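Local structure of cellobiose 2-epimerase (Caldibacillus thermoamylovorans, 5ZHB) at residues A[344-356]-A[366-380]. The protein probably catalyses the reversible 2-epimerisation of the reducing-end glucose of cellobiose and related disaccharides, converting it to mannose. Numbering follows the deposited sequence.
Sequences IDSREGGEWYWSV and EIAGPWKCPYHNARF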
loop_
_atom_site.group_PDB
_atom_site.type_symbol
_atom_site.label_atom_id
_atom_site.label_comp_id
_atom_site.label_asym_id
_atom_site.label_seq_id
_atom_site.Cartn_x
_atom_site.Cartn_y
_atom_site.Cartn_z
ATOM N N ILE A 344 -0.410 -11.915 -14.914
ATOM C CA ILE A 344 0.402 -11.001 -15.710
ATOM C C ILE A 344 -0.156 -11.017 -17.135
ATOM O O ILE A 344 -0.256 -12.075 -17.729
ATOM C CB ILE A 344 1.901 -11.362 -15.678
ATOM C CG1 ILE A 344 2.459 -11.358 -14.251
ATOM C CG2 ILE A 344 2.699 -10.413 -16.598
ATOM C CD1 ILE A 344 3.968 -11.523 -14.143
ATOM N N ASP A 345 -0.505 -9.846 -17.660
ATOM C CA ASP A 345 -1.200 -9.711 -18.939
ATOM C C ASP A 345 -0.171 -9.947 -20.039
ATOM O O ASP A 345 0.896 -9.374 -19.975
ATOM C CB ASP A 345 -1.760 -8.303 -19.057
ATOM C CG ASP A 345 -2.749 -8.048 -20.176
ATOM O OD1 ASP A 345 -2.845 -8.908 -21.083
ATOM O OD2 ASP A 345 -3.491 -7.077 -20.058
ATOM N N SER A 346 -0.473 -10.773 -21.035
ATOM C CA SER A 346 0.483 -10.937 -22.117
ATOM C C SER A 346 0.091 -10.104 -23.343
ATOM O O SER A 346 0.781 -10.141 -24.359
ATOM C CB SER A 346 0.690 -12.374 -22.439
ATOM O OG SER A 346 -0.535 -12.922 -22.879
ATOM N N ARG A 347 -0.926 -9.247 -23.221
ATOM C CA ARG A 347 -1.251 -8.362 -24.326
ATOM C C ARG A 347 -0.150 -7.327 -24.473
ATOM O O ARG A 347 0.455 -6.905 -23.492
ATOM C CB ARG A 347 -2.568 -7.615 -24.148
ATOM C CG ARG A 347 -3.727 -8.578 -24.214
ATOM C CD ARG A 347 -4.987 -7.794 -23.995
ATOM N NE ARG A 347 -5.071 -7.400 -22.581
ATOM C CZ ARG A 347 -5.970 -6.603 -22.040
ATOM N NH1 ARG A 347 -6.917 -6.056 -22.792
ATOM N NH2 ARG A 347 -5.925 -6.347 -20.735
ATOM N N GLU A 348 0.115 -6.931 -25.724
ATOM C CA GLU A 348 0.946 -5.775 -25.975
ATOM C C GLU A 348 0.164 -4.548 -25.511
ATOM O O GLU A 348 -0.971 -4.312 -25.952
ATOM C CB GLU A 348 1.185 -5.631 -27.474
ATOM C CG GLU A 348 2.302 -4.666 -27.813
ATOM C CD GLU A 348 2.489 -4.549 -29.325
ATOM O OE1 GLU A 348 1.922 -5.315 -30.127
ATOM O OE2 GLU A 348 3.201 -3.616 -29.667
ATOM N N GLY A 349 0.797 -3.767 -24.659
ATOM C CA GLY A 349 0.123 -2.635 -24.063
ATOM C C GLY A 349 -0.290 -2.895 -22.614
ATOM O O GLY A 349 -0.741 -1.965 -21.959
ATOM N N GLY A 350 -0.199 -4.158 -22.166
ATOM C CA GLY A 350 -0.731 -4.574 -20.872
ATOM C C GLY A 350 0.289 -4.533 -19.735
ATOM O O GLY A 350 1.470 -4.197 -19.908
ATOM N N GLU A 351 -0.195 -4.857 -18.520
ATOM C CA GLU A 351 0.671 -4.911 -17.350
ATOM C C GLU A 351 0.240 -6.136 -16.550
ATOM O O GLU A 351 0.343 -7.262 -17.031
ATOM C CB GLU A 351 0.569 -3.536 -16.674
ATOM C CG GLU A 351 1.480 -3.303 -15.476
ATOM C CD GLU A 351 0.836 -3.211 -14.085
ATOM O OE1 GLU A 351 1.534 -2.740 -13.177
ATOM O OE2 GLU A 351 -0.308 -3.644 -13.901
ATOM N N TRP A 352 -0.405 -5.883 -15.408
ATOM C CA TRP A 352 -1.076 -6.928 -14.657
ATOM C C TRP A 352 -2.581 -6.668 -14.673
ATOM O O TRP A 352 -3.077 -5.546 -14.596
ATOM C CB TRP A 352 -0.544 -6.980 -13.208
ATOM C CG TRP A 352 0.902 -7.387 -13.025
ATOM C CD1 TRP A 352 1.963 -7.236 -13.862
ATOM C CD2 TRP A 352 1.428 -8.066 -11.860
ATOM N NE1 TRP A 352 3.103 -7.763 -13.313
ATOM C CE2 TRP A 352 2.802 -8.284 -12.078
ATOM C CE3 TRP A 352 0.855 -8.528 -10.673
ATOM C CZ2 TRP A 352 3.613 -8.919 -11.142
ATOM C CZ3 TRP A 352 1.660 -9.160 -9.751
ATOM C CH2 TRP A 352 3.005 -9.378 -9.990
ATOM N N TYR A 353 -3.347 -7.747 -14.695
ATOM C CA TYR A 353 -4.775 -7.606 -14.481
ATOM C C TYR A 353 -5.083 -7.234 -13.031
ATOM O O TYR A 353 -4.324 -7.545 -12.117
ATOM C CB TYR A 353 -5.462 -8.926 -14.778
ATOM C CG TYR A 353 -5.268 -9.450 -16.183
ATOM C CD1 TYR A 353 -5.713 -8.735 -17.295
ATOM C CD2 TYR A 353 -4.758 -10.730 -16.379
ATOM C CE1 TYR A 353 -5.545 -9.246 -18.578
ATOM C CE2 TYR A 353 -4.608 -11.255 -17.648
ATOM C CZ TYR A 353 -5.037 -10.529 -18.739
ATOM O OH TYR A 353 -4.891 -11.101 -19.958
ATOM N N TRP A 354 -6.208 -6.548 -12.844
ATOM C CA TRP A 354 -6.685 -6.190 -11.528
ATOM C C TRP A 354 -6.923 -7.462 -10.718
ATOM O O TRP A 354 -6.498 -7.590 -9.569
ATOM C CB TRP A 354 -7.979 -5.379 -11.670
ATOM C CG TRP A 354 -8.541 -4.912 -10.349
ATOM C CD1 TRP A 354 -9.095 -5.712 -9.385
ATOM C CD2 TRP A 354 -8.657 -3.568 -9.856
ATOM N NE1 TRP A 354 -9.487 -4.973 -8.307
ATOM C CE2 TRP A 354 -9.271 -3.650 -8.583
ATOM C CE3 TRP A 354 -8.342 -2.314 -10.375
ATOM C CZ2 TRP A 354 -9.559 -2.525 -7.819
ATOM C CZ3 TRP A 354 -8.664 -1.197 -9.639
ATOM C CH2 TRP A 354 -9.271 -1.302 -8.381
ATOM N N SER A 355 -7.656 -8.399 -11.326
ATOM C CA SER A 355 -7.994 -9.636 -10.639
ATOM C C SER A 355 -8.300 -10.729 -11.647
ATOM O O SER A 355 -8.449 -10.449 -12.840
ATOM C CB SER A 355 -9.128 -9.416 -9.644
ATOM O OG SER A 355 -10.307 -8.923 -10.258
ATOM N N VAL A 356 -8.363 -11.961 -11.142
ATOM C CA VAL A 356 -8.733 -13.133 -11.915
ATOM C C VAL A 356 -9.880 -13.847 -11.204
ATOM O O VAL A 356 -9.868 -13.996 -9.987
ATOM C CB VAL A 356 -7.547 -14.081 -12.150
ATOM C CG1 VAL A 356 -7.976 -15.295 -12.956
ATOM C CG2 VAL A 356 -6.388 -13.353 -12.813
ATOM N N GLU A 366 -10.199 -1.982 -14.851
ATOM C CA GLU A 366 -9.102 -1.150 -15.346
ATOM C C GLU A 366 -7.736 -1.702 -14.914
ATOM O O GLU A 366 -7.581 -2.292 -13.843
ATOM C CB GLU A 366 -9.310 0.295 -14.920
ATOM C CG GLU A 366 -9.022 0.596 -13.450
ATOM C CD GLU A 366 -10.217 0.434 -12.532
ATOM O OE1 GLU A 366 -11.159 -0.323 -12.840
ATOM O OE2 GLU A 366 -10.229 1.149 -11.508
ATOM N N ILE A 367 -6.720 -1.436 -15.740
ATOM C CA ILE A 367 -5.356 -1.854 -15.507
ATOM C C ILE A 367 -4.604 -0.770 -14.759
ATOM O O ILE A 367 -3.618 -1.038 -14.092
ATOM C CB ILE A 367 -4.638 -2.152 -16.848
ATOM C CG1 ILE A 367 -5.407 -3.105 -17.673
ATOM C CG2 ILE A 367 -3.214 -2.647 -16.617
ATOM C CD1 ILE A 367 -5.917 -4.318 -16.914
ATOM N N ALA A 368 -5.021 0.470 -14.943
ATOM C CA ALA A 368 -4.403 1.583 -14.270
ATOM C C ALA A 368 -5.483 2.607 -13.961
ATOM O O ALA A 368 -6.334 2.904 -14.808
ATOM C CB ALA A 368 -3.304 2.179 -15.111
ATOM N N GLY A 369 -5.405 3.159 -12.750
ATOM C CA GLY A 369 -6.308 4.201 -12.333
ATOM C C GLY A 369 -6.150 4.543 -10.859
ATOM O O GLY A 369 -5.187 4.132 -10.232
ATOM N N PRO A 370 -7.111 5.290 -10.287
ATOM C CA PRO A 370 -6.976 5.797 -8.932
ATOM C C PRO A 370 -6.645 4.713 -7.914
ATOM O O PRO A 370 -6.011 5.027 -6.919
ATOM C CB PRO A 370 -8.336 6.460 -8.666
ATOM C CG PRO A 370 -8.794 6.872 -10.050
ATOM C CD PRO A 370 -8.382 5.691 -10.915
ATOM N N TRP A 371 -7.122 3.484 -8.136
ATOM C CA TRP A 371 -6.935 2.423 -7.162
ATOM C C TRP A 371 -6.054 1.300 -7.691
ATOM O O TRP A 371 -5.932 0.278 -7.022
ATOM C CB TRP A 371 -8.297 1.891 -6.697
ATOM C CG TRP A 371 -9.021 2.949 -5.913
ATOM C CD1 TRP A 371 -10.145 3.617 -6.296
ATOM C CD2 TRP A 371 -8.554 3.574 -4.691
ATOM N NE1 TRP A 371 -10.450 4.574 -5.366
ATOM C CE2 TRP A 371 -9.493 4.577 -4.376
ATOM C CE3 TRP A 371 -7.462 3.371 -3.830
ATOM C CZ2 TRP A 371 -9.358 5.381 -3.246
ATOM C CZ3 TRP A 371 -7.317 4.186 -2.721
ATOM C CH2 TRP A 371 -8.255 5.182 -2.439
ATOM N N LYS A 372 -5.372 1.507 -8.831
ATOM C CA LYS A 372 -4.452 0.492 -9.313
ATOM C C LYS A 372 -3.261 1.178 -9.958
ATOM O O LYS A 372 -3.421 1.897 -10.959
ATOM C CB LYS A 372 -5.093 -0.506 -10.271
ATOM C CG LYS A 372 -4.101 -1.639 -10.672
ATOM C CD LYS A 372 -4.758 -2.792 -11.416
ATOM C CE LYS A 372 -3.795 -3.814 -11.951
ATOM N NZ LYS A 372 -2.767 -3.231 -12.789
ATOM N N CYS A 373 -2.099 0.966 -9.328
ATOM C CA CYS A 373 -0.900 1.674 -9.719
ATOM C C CYS A 373 0.274 0.725 -9.496
ATOM O O CYS A 373 0.073 -0.487 -9.439
ATOM C CB CYS A 373 -0.893 3.055 -9.085
ATOM S SG CYS A 373 -0.920 2.945 -7.278
ATOM N N PRO A 374 1.535 1.191 -9.614
ATOM C CA PRO A 374 2.670 0.268 -9.567
ATOM C C PRO A 374 3.276 -0.014 -8.199
ATOM O O PRO A 374 4.305 -0.664 -8.133
ATOM C CB PRO A 374 3.671 1.047 -10.441
ATOM C CG PRO A 374 3.455 2.483 -10.053
ATOM C CD PRO A 374 1.951 2.576 -9.869
ATOM N N TYR A 375 2.679 0.502 -7.116
ATOM C CA TYR A 375 3.298 0.403 -5.800
ATOM C C TYR A 375 3.372 -1.050 -5.324
ATOM O O TYR A 375 4.468 -1.508 -4.974
ATOM C CB TYR A 375 2.602 1.375 -4.841
ATOM C CG TYR A 375 2.265 0.926 -3.426
ATOM C CD1 TYR A 375 3.202 0.967 -2.402
ATOM C CD2 TYR A 375 0.965 0.548 -3.089
ATOM C CE1 TYR A 375 2.878 0.634 -1.089
ATOM C CE2 TYR A 375 0.622 0.219 -1.781
ATOM C CZ TYR A 375 1.586 0.234 -0.779
ATOM O OH TYR A 375 1.255 -0.061 0.528
ATOM N N HIS A 376 2.242 -1.768 -5.310
ATOM C CA HIS A 376 2.236 -3.108 -4.718
ATOM C C HIS A 376 3.174 -4.060 -5.478
ATOM O O HIS A 376 4.003 -4.758 -4.872
ATOM C CB HIS A 376 0.826 -3.670 -4.652
ATOM C CG HIS A 376 -0.069 -3.188 -3.545
ATOM N ND1 HIS A 376 0.169 -3.462 -2.208
ATOM C CD2 HIS A 376 -1.173 -2.414 -3.585
ATOM C CE1 HIS A 376 -0.776 -2.866 -1.470
ATOM N NE2 HIS A 376 -1.626 -2.254 -2.287
ATOM N N ASN A 377 2.998 -4.131 -6.792
ATOM C CA ASN A 377 3.748 -5.086 -7.597
ATOM C C ASN A 377 5.224 -4.681 -7.754
ATOM O O ASN A 377 6.098 -5.566 -7.701
ATOM C CB ASN A 377 3.006 -5.456 -8.880
ATOM C CG ASN A 377 2.747 -4.310 -9.832
ATOM O OD1 ASN A 377 2.855 -3.145 -9.445
ATOM N ND2 ASN A 377 2.345 -4.643 -11.057
ATOM N N ALA A 378 5.531 -3.387 -7.922
ATOM C CA ALA A 378 6.916 -2.951 -7.930
ATOM C C ALA A 378 7.601 -3.237 -6.602
ATOM O O ALA A 378 8.723 -3.746 -6.583
ATOM C CB ALA A 378 7.053 -1.489 -8.251
ATOM N N ARG A 379 6.944 -2.843 -5.502
ATOM C CA ARG A 379 7.478 -3.058 -4.179
ATOM C C ARG A 379 7.795 -4.544 -3.966
ATOM O O ARG A 379 8.845 -4.870 -3.415
ATOM C CB ARG A 379 6.513 -2.502 -3.125
ATOM C CG ARG A 379 7.125 -2.645 -1.739
ATOM C CD ARG A 379 6.385 -1.991 -0.603
ATOM N NE ARG A 379 5.072 -2.600 -0.394
ATOM C CZ ARG A 379 4.187 -2.180 0.512
ATOM N NH1 ARG A 379 4.493 -1.189 1.322
ATOM N NH2 ARG A 379 3.010 -2.782 0.614
ATOM N N PHE A 380 6.894 -5.442 -4.388
ATOM C CA PHE A 380 7.147 -6.861 -4.252
ATOM C C PHE A 380 8.465 -7.247 -4.937
ATOM O O PHE A 380 9.298 -7.916 -4.316
ATOM C CB PHE A 380 5.926 -7.666 -4.709
ATOM C CG PHE A 380 6.243 -8.894 -5.543
ATOM C CD1 PHE A 380 6.792 -10.036 -4.962
ATOM C CD2 PHE A 380 5.980 -8.901 -6.907
ATOM C CE1 PHE A 380 7.039 -11.162 -5.731
ATOM C CE2 PHE A 380 6.233 -10.023 -7.672
ATOM C CZ PHE A 380 6.786 -11.143 -7.089
HETATM O O HOH W 1 -0.524 -2.504 -11.236
#
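The indole of W352 is covered on one face by N377 and on the opposite face by I344 CG1. N377 CB makes a CH-pi contact 3.9 Å from the centroid of the W352 six-membered ring, almost on the ring normal. The amide stands nearly upright on the indole, the planes 87° apart. F380 CE2 meets the ring edge, 4.0 Å from W352 CH2. This packing joins the loop after helix 326-343 to the start of helix 375-387, in the alpha/alpha-barrel fold of the N-acylglucosamine 2-epimerase family. V310 of helix 306-323 touches both W352 and F380, and W352 NE1 bonds to E11.

Beside the indole, the E351 carboxylate is held at both oxygens. N377 ND2 gives OE1 a nearly straight bond (171°) from above the carboxylate plane; W20 NE1 also reaches OE1. K372 NZ forms a salt bridge to E351 OE2 at 2.7 Å. W352 N reaches the same oxygen from the other face. With an alanine in place of E351, the K372 ammonium would probably lose its charge partner and the N377 amide would be freer to turn.

In K372, CG anti to the backbone N (chi1 -175°) sends the straight chain past W354, with CB 3.7 Å from W354 CZ3, and the bend at its end turns NZ to E351 OE2. The carboxylate of E366 lies alongside the same indole. I367 CG2 packs on E351 CB at 3.9 Å. K372 NZ also bonds to I367 O, and to W352 O at 3.0 Å. A water lies 2.8 Å from K372 NZ, close to E351 OE1 and C373 O.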